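Local coordinates for conserved hypothetical cytochrome protein (Kuenenia stuttgartiensis, PDB 6H5L) that probably transfers electrons through two covalently bound c-type hemes, as a subunit of a hydroxylamine oxidoreductase-like reductase complex from an anammox bacterium, at residues K50-S56 with R186-N192; Y71-N75 with K173-N178. The contacts are given in a common frame with arbitrary orientation. Residue numbers count along the deposited sequence, not the author numbering.

Contact 1 (K50-S56 with R186-N192). With HEC (heme c), chain L.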
ATOM      1  N   LYS B  50     -24.953 -28.654 -32.970  1.00 32.27           N
ATOM      2  CA  LYS B  50     -23.615 -28.125 -32.717  1.00 30.20           C
ATOM      3  C   LYS B  50     -22.678 -29.195 -32.171  1.00 24.90           C
ATOM      4  O   LYS B  50     -21.484 -29.201 -32.492  1.00 26.53           O
ATOM      5  CB  LYS B  50     -23.680 -26.944 -31.747  1.00 24.98           C
ATOM      6  CG  LYS B  50     -24.301 -25.680 -32.295  1.00 28.97           C
ATOM      7  CD  LYS B  50     -24.138 -24.544 -31.294  1.00 33.59           C
ATOM      8  CE  LYS B  50     -24.848 -23.275 -31.730  1.00 24.14           C
ATOM      9  NZ  LYS B  50     -24.704 -22.200 -30.708  1.00 25.20           N
ATOM     10  N   PHE B  51     -23.194 -30.096 -31.339  1.00 28.66           N
ATOM     11  CA  PHE B  51     -22.370 -30.952 -30.488  1.00 35.18           C
ATOM     12  C   PHE B  51     -22.613 -32.413 -30.850  1.00 30.21           C
ATOM     13  O   PHE B  51     -23.655 -32.985 -30.512  1.00 24.55           O
ATOM     14  CB  PHE B  51     -22.671 -30.660 -29.026  1.00 27.85           C
ATOM     15  CG  PHE B  51     -22.774 -29.193 -28.726  1.00 31.73           C
ATOM     16  CD1 PHE B  51     -21.675 -28.368 -28.888  1.00 30.14           C
ATOM     17  CD2 PHE B  51     -23.972 -28.634 -28.312  1.00 27.06           C
ATOM     18  CE1 PHE B  51     -21.761 -27.013 -28.625  1.00 29.79           C
ATOM     19  CE2 PHE B  51     -24.065 -27.281 -28.047  1.00 27.39           C
ATOM     20  CZ  PHE B  51     -22.959 -26.472 -28.206  1.00 26.27           C
ATOM     21  N   ARG B  52     -21.646 -33.004 -31.547  1.00 28.17           N
ATOM     22  CA  ARG B  52     -21.735 -34.362 -32.053  1.00 29.84           C
ATOM     23  C   ARG B  52     -20.432 -35.098 -31.777  1.00 36.54           C
ATOM     24  O   ARG B  52     -19.431 -34.517 -31.347  1.00 28.48           O
ATOM     25  CB  ARG B  52     -22.022 -34.379 -33.562  1.00 29.91           C
ATOM     26  CG  ARG B  52     -23.363 -33.793 -33.970  1.00 32.91           C
ATOM     27  CD  ARG B  52     -23.321 -33.270 -35.401  1.00 24.68           C
ATOM     28  NE  ARG B  52     -22.699 -31.951 -35.457  1.00 37.73           N
ATOM     29  CZ  ARG B  52     -21.430 -31.729 -35.778  1.00 32.84           C
ATOM     30  NH1 ARG B  52     -20.633 -32.738 -36.097  1.00 25.15           N
ATOM     31  NH2 ARG B  52     -20.958 -30.490 -35.786  1.00 33.60           N
ATOM     32  N   THR B  53     -20.465 -36.404 -32.028  1.00 33.93           N
ATOM     33  CA  THR B  53     -19.264 -37.210 -32.184  1.00 40.53           C
ATOM     34  C   THR B  53     -19.027 -37.576 -33.643  1.00 36.71           C
ATOM     35  O   THR B  53     -18.130 -38.374 -33.940  1.00 33.85           O
ATOM     36  CB  THR B  53     -19.355 -38.473 -31.324  1.00 34.44           C
ATOM     37  OG1 THR B  53     -20.570 -39.168 -31.625  1.00 39.17           O
ATOM     38  CG2 THR B  53     -19.343 -38.109 -29.850  1.00 23.54           C
ATOM     39  N   THR B  54     -19.807 -37.005 -34.556  1.00 32.34           N
ATOM     40  CA  THR B  54     -19.762 -37.264 -35.985  1.00 32.53           C
ATOM     41  C   THR B  54     -19.091 -36.108 -36.720  1.00 29.10           C
ATOM     42  O   THR B  54     -19.047 -34.982 -36.216  1.00 30.48           O
ATOM     43  CB  THR B  54     -21.185 -37.469 -36.521  1.00 31.16           C
ATOM     44  OG1 THR B  54     -21.934 -36.262 -36.361  1.00 34.28           O
ATOM     45  CG2 THR B  54     -21.877 -38.593 -35.762  1.00 37.26           C
ATOM     46  N   PRO B  55     -18.547 -36.353 -37.913  1.00 32.61           N
ATOM     47  CA  PRO B  55     -17.852 -35.287 -38.647  1.00 26.43           C
ATOM     48  C   PRO B  55     -18.785 -34.149 -39.046  1.00 30.88           C
ATOM     49  O   PRO B  55     -20.005 -34.203 -38.874  1.00 27.50           O
ATOM     50  CB  PRO B  55     -17.302 -36.010 -39.882  1.00 29.63           C
ATOM     51  CG  PRO B  55     -17.203 -37.436 -39.474  1.00 28.85           C
ATOM     52  CD  PRO B  55     -18.373 -37.663 -38.564  1.00 28.69           C
ATOM     53  N   SER B  56     -18.172 -33.103 -39.601  1.00 33.53           N
ATOM     54  CA  SER B  56     -18.895 -31.895 -39.984  1.00 33.26           C
ATOM     55  C   SER B  56     -19.903 -32.185 -41.090  1.00 38.48           C
ATOM     56  O   SER B  56     -19.588 -32.857 -42.078  1.00 41.68           O
ATOM     57  CB  SER B  56     -17.907 -30.814 -40.432  1.00 26.93           C
ATOM     58  OG  SER B  56     -18.586 -29.671 -40.919  1.00 38.05           O
ATOM     59  N   ARG B 186     -14.742 -30.936 -30.397  1.00 33.49           N
ATOM     60  CA  ARG B 186     -15.250 -29.794 -31.152  1.00 29.85           C
ATOM     61  C   ARG B 186     -14.341 -29.460 -32.327  1.00 30.92           C
ATOM     62  O   ARG B 186     -14.821 -29.183 -33.434  1.00 28.57           O
ATOM     63  CB  ARG B 186     -15.401 -28.582 -30.233  1.00 22.12           C
ATOM     64  CG  ARG B 186     -16.265 -28.813 -29.001  1.00 23.59           C
ATOM     65  CD  ARG B 186     -17.738 -28.984 -29.344  1.00 24.84           C
ATOM     66  NE  ARG B 186     -18.081 -30.363 -29.676  1.00 30.16           N
ATOM     67  CZ  ARG B 186     -18.353 -31.300 -28.775  1.00 30.26           C
ATOM     68  NH1 ARG B 186     -18.317 -31.009 -27.481  1.00 29.63           N
ATOM     69  NH2 ARG B 186     -18.657 -32.530 -29.167  1.00 24.93           N
ATOM     70  N   PHE B 187     -13.025 -29.482 -32.109  1.00 31.29           N
ATOM     71  CA  PHE B 187     -12.087 -29.182 -33.183  1.00 33.43           C
ATOM     72  C   PHE B 187     -12.024 -30.298 -34.216  1.00 34.95           C
ATOM     73  O   PHE B 187     -11.637 -30.044 -35.362  1.00 36.80           O
ATOM     74  CB  PHE B 187     -10.688 -28.927 -32.614  1.00 28.42           C
ATOM     75  CG  PHE B 187     -10.633 -27.823 -31.590  1.00 33.54           C
ATOM     76  CD1 PHE B 187     -11.613 -26.844 -31.543  1.00 31.80           C
ATOM     77  CD2 PHE B 187      -9.593 -27.765 -30.679  1.00 30.01           C
ATOM     78  CE1 PHE B 187     -11.560 -25.835 -30.601  1.00 26.71           C
ATOM     79  CE2 PHE B 187      -9.533 -26.756 -29.737  1.00 30.79           C
ATOM     80  CZ  PHE B 187     -10.518 -25.791 -29.697  1.00 30.61           C
ATOM     81  N   THR B 188     -12.397 -31.520 -33.838  1.00 35.36           N
ATOM     82  CA  THR B 188     -12.375 -32.654 -34.751  1.00 38.40           C
ATOM     83  C   THR B 188     -13.690 -32.836 -35.498  1.00 31.35           C
ATOM     84  O   THR B 188     -13.698 -33.437 -36.579  1.00 36.84           O
ATOM     85  CB  THR B 188     -12.036 -33.936 -33.978  1.00 40.01           C
ATOM     86  OG1 THR B 188     -10.922 -33.688 -33.112  1.00 30.83           O
ATOM     87  CG2 THR B 188     -11.673 -35.068 -34.932  1.00 35.93           C
ATOM     88  N   THR B 189     -14.793 -32.312 -34.968  1.00 32.46           N
ATOM     89  CA  THR B 189     -16.103 -32.485 -35.582  1.00 32.52           C
ATOM     90  C   THR B 189     -16.672 -31.219 -36.197  1.00 37.03           C
ATOM     91  O   THR B 189     -17.433 -31.309 -37.162  1.00 34.27           O
ATOM     92  CB  THR B 189     -17.108 -33.014 -34.554  1.00 26.82           C
ATOM     93  OG1 THR B 189     -17.211 -32.087 -33.466  1.00 28.72           O
ATOM     94  CG2 THR B 189     -16.665 -34.364 -34.024  1.00 35.68           C
ATOM     95  N   GLY B 190     -16.330 -30.051 -35.672  1.00 31.36           N
ATOM     96  CA  GLY B 190     -16.952 -28.823 -36.111  1.00 29.36           C
ATOM     97  C   GLY B 190     -18.354 -28.667 -35.552  1.00 28.05           C
ATOM     98  O   GLY B 190     -19.013 -29.626 -35.153  1.00 36.77           O
ATOM     99  N   LEU B 191     -18.808 -27.418 -35.515  1.00 30.31           N
ATOM    100  CA  LEU B 191     -20.114 -27.066 -34.960  1.00 27.41           C
ATOM    101  C   LEU B 191     -21.055 -26.766 -36.122  1.00 34.26           C
ATOM    102  O   LEU B 191     -21.014 -25.681 -36.706  1.00 34.47           O
ATOM    103  CB  LEU B 191     -19.994 -25.887 -33.999  1.00 26.52           C
ATOM    104  CG  LEU B 191     -19.526 -26.208 -32.573  1.00 31.62           C
ATOM    105  CD1 LEU B 191     -18.068 -26.647 -32.535  1.00 26.04           C
ATOM    106  CD2 LEU B 191     -19.754 -25.018 -31.653  1.00 31.79           C
ATOM    107  N   ASN B 192     -21.900 -27.742 -36.457  1.00 33.71           N
ATOM    108  CA  ASN B 192     -22.829 -27.604 -37.574  1.00 28.38           C
ATOM    109  C   ASN B 192     -23.800 -26.454 -37.336  1.00 38.00           C
ATOM    110  O   ASN B 192     -24.400 -26.340 -36.263  1.00 36.99           O
ATOM    111  CB  ASN B 192     -23.598 -28.909 -37.779  1.00 31.52           C
ATOM    112  CG  ASN B 192     -22.726 -30.027 -38.318  1.00 29.08           C
ATOM    113  OD1 ASN B 192     -21.509 -29.883 -38.442  1.00 32.52           O
ATOM    114  ND2 ASN B 192     -23.348 -31.155 -38.636  1.00 26.40           N
TER
HETATM  115 FE   HEC L 302     -33.057 -27.101 -25.382  1.00 20.59          FE
HETATM  116  CHA HEC L 302     -30.342 -26.417 -27.357  1.00 25.09           C
HETATM  117  CHB HEC L 302     -32.876 -30.416 -26.333  1.00 25.90           C
HETATM  118  CHC HEC L 302     -35.823 -27.827 -23.458  1.00 31.34           C
HETATM  119  CHD HEC L 302     -33.344 -23.786 -24.505  1.00 21.07           C
HETATM  120  NA  HEC L 302     -31.839 -28.212 -26.611  1.00 18.78           N
HETATM  121  C1A HEC L 302     -30.776 -27.724 -27.337  1.00 23.02           C
HETATM  122  C2A HEC L 302     -30.168 -28.810 -28.081  1.00 23.59           C
HETATM  123  C3A HEC L 302     -30.878 -29.928 -27.800  1.00 19.93           C
HETATM  124  C4A HEC L 302     -31.933 -29.563 -26.870  1.00 21.35           C
HETATM  125  CMA HEC L 302     -30.693 -31.377 -28.308  1.00 25.82           C
HETATM  126  CAA HEC L 302     -28.943 -28.534 -29.003  1.00 23.87           C
HETATM  127  CBA HEC L 302     -28.104 -29.709 -29.502  1.00 24.00           C
HETATM  128  CGA HEC L 302     -27.025 -29.186 -30.416  1.00 33.20           C
HETATM  129  O1A HEC L 302     -27.181 -28.057 -30.950  1.00 33.28           O
HETATM  130  O2A HEC L 302     -26.008 -29.900 -30.613  1.00 33.95           O
HETATM  131  NB  HEC L 302     -34.154 -28.798 -24.985  1.00 18.63           N
HETATM  132  C1B HEC L 302     -33.887 -30.069 -25.459  1.00 25.04           C
HETATM  133  C2B HEC L 302     -34.853 -30.975 -24.866  1.00 23.35           C
HETATM  134  C3B HEC L 302     -35.667 -30.260 -24.080  1.00 30.68           C
HETATM  135  C4B HEC L 302     -35.242 -28.878 -24.136  1.00 29.48           C
HETATM  136  CMB HEC L 302     -34.929 -32.494 -25.130  1.00 30.07           C
HETATM  137  CAB HEC L 302     -36.854 -30.782 -23.236  1.00 31.47           C
HETATM  138  CBB HEC L 302     -36.351 -31.642 -22.055  1.00 27.50           C
HETATM  139  NC  HEC L 302     -34.345 -26.014 -24.207  1.00 25.37           N
HETATM  140  C1C HEC L 302     -35.418 -26.510 -23.493  1.00 22.46           C
HETATM  141  C2C HEC L 302     -35.952 -25.437 -22.680  1.00 16.11           C
HETATM  142  C3C HEC L 302     -35.358 -24.303 -23.075  1.00 21.50           C
HETATM  143  C4C HEC L 302     -34.276 -24.654 -23.975  1.00 23.38           C
HETATM  144  CMC HEC L 302     -37.268 -25.536 -21.876  1.00 14.93           C
HETATM  145  CAC HEC L 302     -35.651 -22.876 -22.555  1.00 22.49           C
HETATM  146  CBC HEC L 302     -35.256 -22.758 -21.067  1.00 23.27           C
HETATM  147  ND  HEC L 302     -32.009 -25.370 -25.857  1.00 23.98           N
HETATM  148  C1D HEC L 302     -32.312 -24.102 -25.365  1.00 21.83           C
HETATM  149  C2D HEC L 302     -31.357 -23.159 -25.904  1.00 26.16           C
HETATM  150  C3D HEC L 302     -30.422 -23.987 -26.795  1.00 20.98           C
HETATM  151  C4D HEC L 302     -30.903 -25.344 -26.702  1.00 25.64           C
HETATM  152  CMD HEC L 302     -31.298 -21.640 -25.639  1.00 26.04           C
HETATM  153  CAD HEC L 302     -29.217 -23.496 -27.623  1.00 19.44           C
HETATM  154  CBD HEC L 302     -28.006 -23.342 -26.713  1.00 16.57           C
HETATM  155  CGD HEC L 302     -26.842 -22.812 -27.507  1.00 22.87           C
HETATM  156  O1D HEC L 302     -26.485 -23.430 -28.543  1.00 26.16           O
HETATM  157  O2D HEC L 302     -26.264 -21.773 -27.096  1.00 27.77           O
HETATM  158  O   HOH W   1     -19.402 -30.945 -31.783  1.00 27.70           O

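Contact 2 (Y71-N75 with K173-N178). With HEC (heme c), chain K.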
ATOM      1  N   TYR B  71     -26.719 -33.326 -20.224  1.00 25.68           N
ATOM      2  CA  TYR B  71     -25.716 -32.404 -19.705  1.00 25.41           C
ATOM      3  C   TYR B  71     -26.169 -30.953 -19.785  1.00 27.99           C
ATOM      4  O   TYR B  71     -25.771 -30.137 -18.946  1.00 23.34           O
ATOM      5  CB  TYR B  71     -24.403 -32.591 -20.465  1.00 18.28           C
ATOM      6  CG  TYR B  71     -23.234 -31.806 -19.921  1.00 25.21           C
ATOM      7  CD1 TYR B  71     -22.419 -32.336 -18.931  1.00 22.75           C
ATOM      8  CD2 TYR B  71     -22.930 -30.543 -20.415  1.00 22.00           C
ATOM      9  CE1 TYR B  71     -21.342 -31.629 -18.440  1.00 30.09           C
ATOM     10  CE2 TYR B  71     -21.854 -29.827 -19.929  1.00 23.59           C
ATOM     11  CZ  TYR B  71     -21.063 -30.376 -18.941  1.00 33.66           C
ATOM     12  OH  TYR B  71     -19.987 -29.677 -18.446  1.00 38.58           O
ATOM     13  N   GLY B  72     -26.994 -30.612 -20.772  1.00 31.91           N
ATOM     14  CA  GLY B  72     -27.372 -29.234 -20.996  1.00 26.79           C
ATOM     15  C   GLY B  72     -26.317 -28.494 -21.795  1.00 32.74           C
ATOM     16  O   GLY B  72     -25.283 -29.037 -22.191  1.00 32.73           O
ATOM     17  N   VAL B  73     -26.596 -27.219 -22.039  1.00 25.17           N
ATOM     18  CA  VAL B  73     -25.667 -26.367 -22.778  1.00 27.02           C
ATOM     19  C   VAL B  73     -25.338 -25.145 -21.930  1.00 25.87           C
ATOM     20  O   VAL B  73     -26.185 -24.251 -21.779  1.00 25.01           O
ATOM     21  CB  VAL B  73     -26.241 -25.957 -24.143  1.00 21.09           C
ATOM     22  CG1 VAL B  73     -25.257 -25.060 -24.877  1.00 21.86           C
ATOM     23  CG2 VAL B  73     -26.560 -27.188 -24.974  1.00 26.46           C
ATOM     24  N   PRO B  74     -24.142 -25.069 -21.350  1.00 32.48           N
ATOM     25  CA  PRO B  74     -23.761 -23.868 -20.598  1.00 31.30           C
ATOM     26  C   PRO B  74     -23.789 -22.625 -21.474  1.00 28.07           C
ATOM     27  O   PRO B  74     -23.798 -22.696 -22.707  1.00 30.69           O
ATOM     28  CB  PRO B  74     -22.340 -24.184 -20.119  1.00 30.54           C
ATOM     29  CG  PRO B  74     -22.278 -25.676 -20.093  1.00 29.30           C
ATOM     30  CD  PRO B  74     -23.131 -26.134 -21.243  1.00 27.30           C
ATOM     31  N   ASN B  75     -23.802 -21.468 -20.809  1.00 30.40           N
ATOM     32  CA  ASN B  75     -23.921 -20.166 -21.468  1.00 31.44           C
ATOM     33  C   ASN B  75     -25.224 -20.052 -22.253  1.00 22.95           C
ATOM     34  O   ASN B  75     -25.276 -19.402 -23.301  1.00 26.12           O
ATOM     35  CB  ASN B  75     -22.719 -19.883 -22.375  1.00 29.07           C
ATOM     36  CG  ASN B  75     -21.397 -19.983 -21.640  1.00 35.09           C
ATOM     37  OD1 ASN B  75     -21.203 -19.365 -20.593  1.00 47.32           O
ATOM     38  ND2 ASN B  75     -20.481 -20.779 -22.181  1.00 42.30           N
ATOM     39  N   LYS B 173     -16.551 -22.447 -19.199  1.00 33.74           N
ATOM     40  CA  LYS B 173     -17.865 -23.061 -19.394  1.00 33.33           C
ATOM     41  C   LYS B 173     -18.124 -23.182 -20.894  1.00 35.40           C
ATOM     42  O   LYS B 173     -18.819 -22.370 -21.509  1.00 43.06           O
ATOM     43  CB  LYS B 173     -18.950 -22.254 -18.689  1.00 50.83           C
ATOM     44  CG  LYS B 173     -18.772 -22.164 -17.181  1.00 64.26           C
ATOM     45  CD  LYS B 173     -20.101 -21.969 -16.462  1.00 65.65           C
ATOM     46  CE  LYS B 173     -20.958 -23.225 -16.525  1.00 60.32           C
ATOM     47  NZ  LYS B 173     -22.095 -23.168 -15.563  1.00 47.68           N
ATOM     48  N   PHE B 174     -17.541 -24.220 -21.486  1.00 34.34           N
ATOM     49  CA  PHE B 174     -17.769 -24.513 -22.891  1.00 34.19           C
ATOM     50  C   PHE B 174     -19.144 -25.143 -23.076  1.00 33.71           C
ATOM     51  O   PHE B 174     -19.639 -25.874 -22.213  1.00 39.48           O
ATOM     52  CB  PHE B 174     -16.684 -25.446 -23.428  1.00 27.02           C
ATOM     53  CG  PHE B 174     -15.288 -24.925 -23.235  1.00 33.37           C
ATOM     54  CD1 PHE B 174     -14.721 -24.061 -24.158  1.00 26.44           C
ATOM     55  CD2 PHE B 174     -14.544 -25.295 -22.128  1.00 36.02           C
ATOM     56  CE1 PHE B 174     -13.436 -23.580 -23.982  1.00 28.91           C
ATOM     57  CE2 PHE B 174     -13.258 -24.818 -21.946  1.00 33.91           C
ATOM     58  CZ  PHE B 174     -12.703 -23.959 -22.873  1.00 31.53           C
ATOM     59  N   LYS B 175     -19.767 -24.844 -24.218  1.00 30.49           N
ATOM     60  CA  LYS B 175     -21.139 -25.282 -24.450  1.00 30.13           C
ATOM     61  C   LYS B 175     -21.226 -26.795 -24.610  1.00 32.90           C
ATOM     62  O   LYS B 175     -22.198 -27.416 -24.161  1.00 28.13           O
ATOM     63  CB  LYS B 175     -21.713 -24.573 -25.676  1.00 28.07           C
ATOM     64  CG  LYS B 175     -21.937 -23.083 -25.478  1.00 27.33           C
ATOM     65  CD  LYS B 175     -22.878 -22.521 -26.529  1.00 22.31           C
ATOM     66  CE  LYS B 175     -23.155 -21.047 -26.282  1.00 24.71           C
ATOM     67  NZ  LYS B 175     -24.211 -20.531 -27.194  1.00 28.30           N
ATOM     68  N   GLY B 176     -20.227 -27.406 -25.240  1.00 31.39           N
ATOM     69  CA  GLY B 176     -20.204 -28.841 -25.420  1.00 34.01           C
ATOM     70  C   GLY B 176     -19.590 -29.633 -24.289  1.00 31.74           C
ATOM     71  O   GLY B 176     -19.598 -30.868 -24.335  1.00 38.70           O
ATOM     72  N   GLY B 177     -19.065 -28.965 -23.268  1.00 33.29           N
ATOM     73  CA  GLY B 177     -18.397 -29.628 -22.162  1.00 40.52           C
ATOM     74  C   GLY B 177     -16.999 -29.066 -21.988  1.00 40.87           C
ATOM     75  O   GLY B 177     -16.335 -28.678 -22.951  1.00 38.71           O
ATOM     76  N   ASN B 178     -16.546 -29.019 -20.735  1.00 41.23           N
ATOM     77  CA  ASN B 178     -15.262 -28.420 -20.395  1.00 47.26           C
ATOM     78  C   ASN B 178     -14.139 -29.442 -20.278  1.00 43.76           C
ATOM     79  O   ASN B 178     -13.074 -29.118 -19.744  1.00 41.29           O
ATOM     80  CB  ASN B 178     -15.377 -27.618 -19.095  1.00 46.81           C
ATOM     81  CG  ASN B 178     -15.876 -28.451 -17.927  1.00 57.42           C
ATOM     82  OD1 ASN B 178     -15.950 -29.678 -18.003  1.00 63.77           O
ATOM     83  ND2 ASN B 178     -16.219 -27.782 -16.832  1.00 51.19           N
TER
HETATM   84 FE   HEC K 301     -14.292 -20.842 -32.708  1.00 27.58          FE
HETATM   85  CHA HEC K 301     -16.951 -21.941 -30.835  1.00 26.54           C
HETATM   86  CHB HEC K 301     -12.140 -22.465 -30.575  1.00 35.29           C
HETATM   87  CHC HEC K 301     -11.653 -20.061 -34.762  1.00 37.41           C
HETATM   88  CHD HEC K 301     -16.281 -18.629 -34.394  1.00 31.42           C
HETATM   89  NA  HEC K 301     -14.511 -22.043 -31.043  1.00 29.06           N
HETATM   90  C1A HEC K 301     -15.696 -22.266 -30.370  1.00 25.67           C
HETATM   91  C2A HEC K 301     -15.381 -22.902 -29.104  1.00 27.25           C
HETATM   92  C3A HEC K 301     -14.052 -23.043 -29.032  1.00 30.23           C
HETATM   93  C4A HEC K 301     -13.478 -22.507 -30.251  1.00 32.28           C
HETATM   94  CMA HEC K 301     -13.254 -23.667 -27.865  1.00 34.70           C
HETATM   95  CAA HEC K 301     -16.410 -23.328 -28.029  1.00 20.58           C
HETATM   96  CBA HEC K 301     -16.622 -24.840 -28.068  1.00 15.93           C
HETATM   97  CGA HEC K 301     -17.658 -25.229 -27.044  1.00 23.21           C
HETATM   98  O1A HEC K 301     -18.272 -24.315 -26.435  1.00 31.14           O
HETATM   99  O2A HEC K 301     -17.874 -26.450 -26.839  1.00 27.35           O
HETATM  100  NB  HEC K 301     -12.251 -21.130 -32.638  1.00 35.74           N
HETATM  101  C1B HEC K 301     -11.610 -21.972 -31.750  1.00 33.88           C
HETATM  102  C2B HEC K 301     -10.290 -22.258 -32.272  1.00 39.92           C
HETATM  103  C3B HEC K 301     -10.147 -21.592 -33.430  1.00 34.82           C
HETATM  104  C4B HEC K 301     -11.382 -20.872 -33.680  1.00 38.37           C
HETATM  105  CMB HEC K 301      -9.252 -23.155 -31.561  1.00 35.80           C
HETATM  106  CAB HEC K 301      -8.913 -21.562 -34.362  1.00 25.70           C
HETATM  107  CBB HEC K 301      -8.553 -22.958 -34.917  1.00 30.26           C
HETATM  108  NC  HEC K 301     -14.005 -19.548 -34.258  1.00 36.54           N
HETATM  109  C1C HEC K 301     -12.856 -19.438 -35.022  1.00 39.48           C
HETATM  110  C2C HEC K 301     -13.178 -18.670 -36.208  1.00 32.34           C
HETATM  111  C3C HEC K 301     -14.410 -18.168 -36.040  1.00 32.40           C
HETATM  112  C4C HEC K 301     -14.988 -18.782 -34.854  1.00 33.93           C
HETATM  113  CMC HEC K 301     -12.124 -18.174 -37.228  1.00 34.19           C
HETATM  114  CAC HEC K 301     -15.156 -17.217 -37.009  1.00 38.47           C
HETATM  115  CBC HEC K 301     -15.455 -17.930 -38.345  1.00 43.04           C
HETATM  116  ND  HEC K 301     -16.312 -20.347 -32.612  1.00 34.35           N
HETATM  117  C1D HEC K 301     -16.920 -19.418 -33.454  1.00 28.02           C
HETATM  118  C2D HEC K 301     -18.341 -19.414 -33.179  1.00 23.48           C
HETATM  119  C3D HEC K 301     -18.552 -20.451 -32.066  1.00 27.83           C
HETATM  120  C4D HEC K 301     -17.236 -20.976 -31.779  1.00 26.11           C
HETATM  121  CMD HEC K 301     -19.418 -18.549 -33.865  1.00 26.96           C
HETATM  122  CAD HEC K 301     -19.883 -20.851 -31.391  1.00 19.00           C
HETATM  123  CBD HEC K 301     -20.223 -19.850 -30.290  1.00 28.63           C
HETATM  124  CGD HEC K 301     -21.587 -20.148 -29.724  1.00 31.20           C
HETATM  125  O1D HEC K 301     -22.152 -21.228 -30.039  1.00 15.12           O
HETATM  126  O2D HEC K 301     -22.114 -19.300 -28.957  1.00 36.78           O

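Contact 1 (K50-S56 with R186-N192)
In this two-domain diheme cytochrome c, the loop 50-56 of the N-terminal domain lies against the end of helix 180-189 in the C-terminal domain. Arg52, Asn192 and Thr189 bury the largest areas here. The Arg52 side chain runs along the turn after the helix, where Gly190 leaves helical geometry with positive phi; its guanidinium has Asn192 OD1 over one face, and its NE donates to the Tyr49 carbonyl. Asn192 OD1 accepts from Gly57 N, so this side chain also meets the backbone just past Ser56. Thr189 packs against the loop backbone, its CB 3.2 Å from Thr54 O, its OG1 hydrogen-bonded to Leu185 O one helical turn back. In return Arg186 NH2 makes a weak hydrogen bond to Arg52 O (3.0 Å), while Phe51 CE1 touches Leu191 CD2 at 4.1 Å. The same loop holds heme c of chain L: Lys50 N donates to O1A (3.1 Å) and Phe51 N to O2A (2.9 Å) of one propionate. One water ties the segments together, accepting from Arg52 N (3.1 Å) and Arg186 NE (2.6 Å) and donating to Lys50 O (2.8 Å) and Thr189 OG1 (3.0 Å).

Contact 2 (Y71-N75 with K173-N178)
This is a buried loop-to-loop contact between the two heme domains: residues 71-75, leaving the end of helix 62-71, pack on the loop 173-178 that precedes helix 180-189. Lys175, Pro74 and Asn75 contribute most. The Pro74 ring lies on the opposing backbone, CD 3.3 Å from Lys175 O and CG 3.4 Å from Phe174 O, and Asn75 ND2 donates a very short hydrogen bond to Lys173 O (2.4 Å). Val73 CG1 meets Lys175 CB at 3.7 Å; the same valine touches Met78, an axial ligand of the first heme. Loop 173-178 belongs to the second cytochrome c domain and binds propionates of its heme. Lys175 N donates to O1A (2.7 Å) and Gly176 N to O2A (3.0 Å) of heme c of chain K, and the extended Lys175 side chain carries NZ to O2D of the same heme (3.0 Å) and also to a propionate of the other heme. Gly176 suits this site, since a CB there would be crowded by O2A. At the outer end Tyr71 OH approaches Gly177 CA (4.0 Å), while Tyr71 O accepts from Arg119 of the second subunit, another copy of this protein.

How the contacts relate
From the N terminus the chain passes the first heme's covalent site, enters 50-56, runs through helix 62-71 and reaches 71-75. It then supplies Met78, crosses to the C-terminal domain with the second heme's cysteines, and returns at 173-178 to close contact 2. Helix 180-189 follows, and its end closes contact 1 at 186-192, before Met196. Contact 2 is thus nested inside contact 1, and both join the same two domains. The contacts touch where Phe51 CZ packs on Lys175 CB (3.4 Å). Lys50 and Lys175 each bridge propionates of both hemes, their NZ atoms 3.9 Å apart, so the paired contacts frame the interheme region.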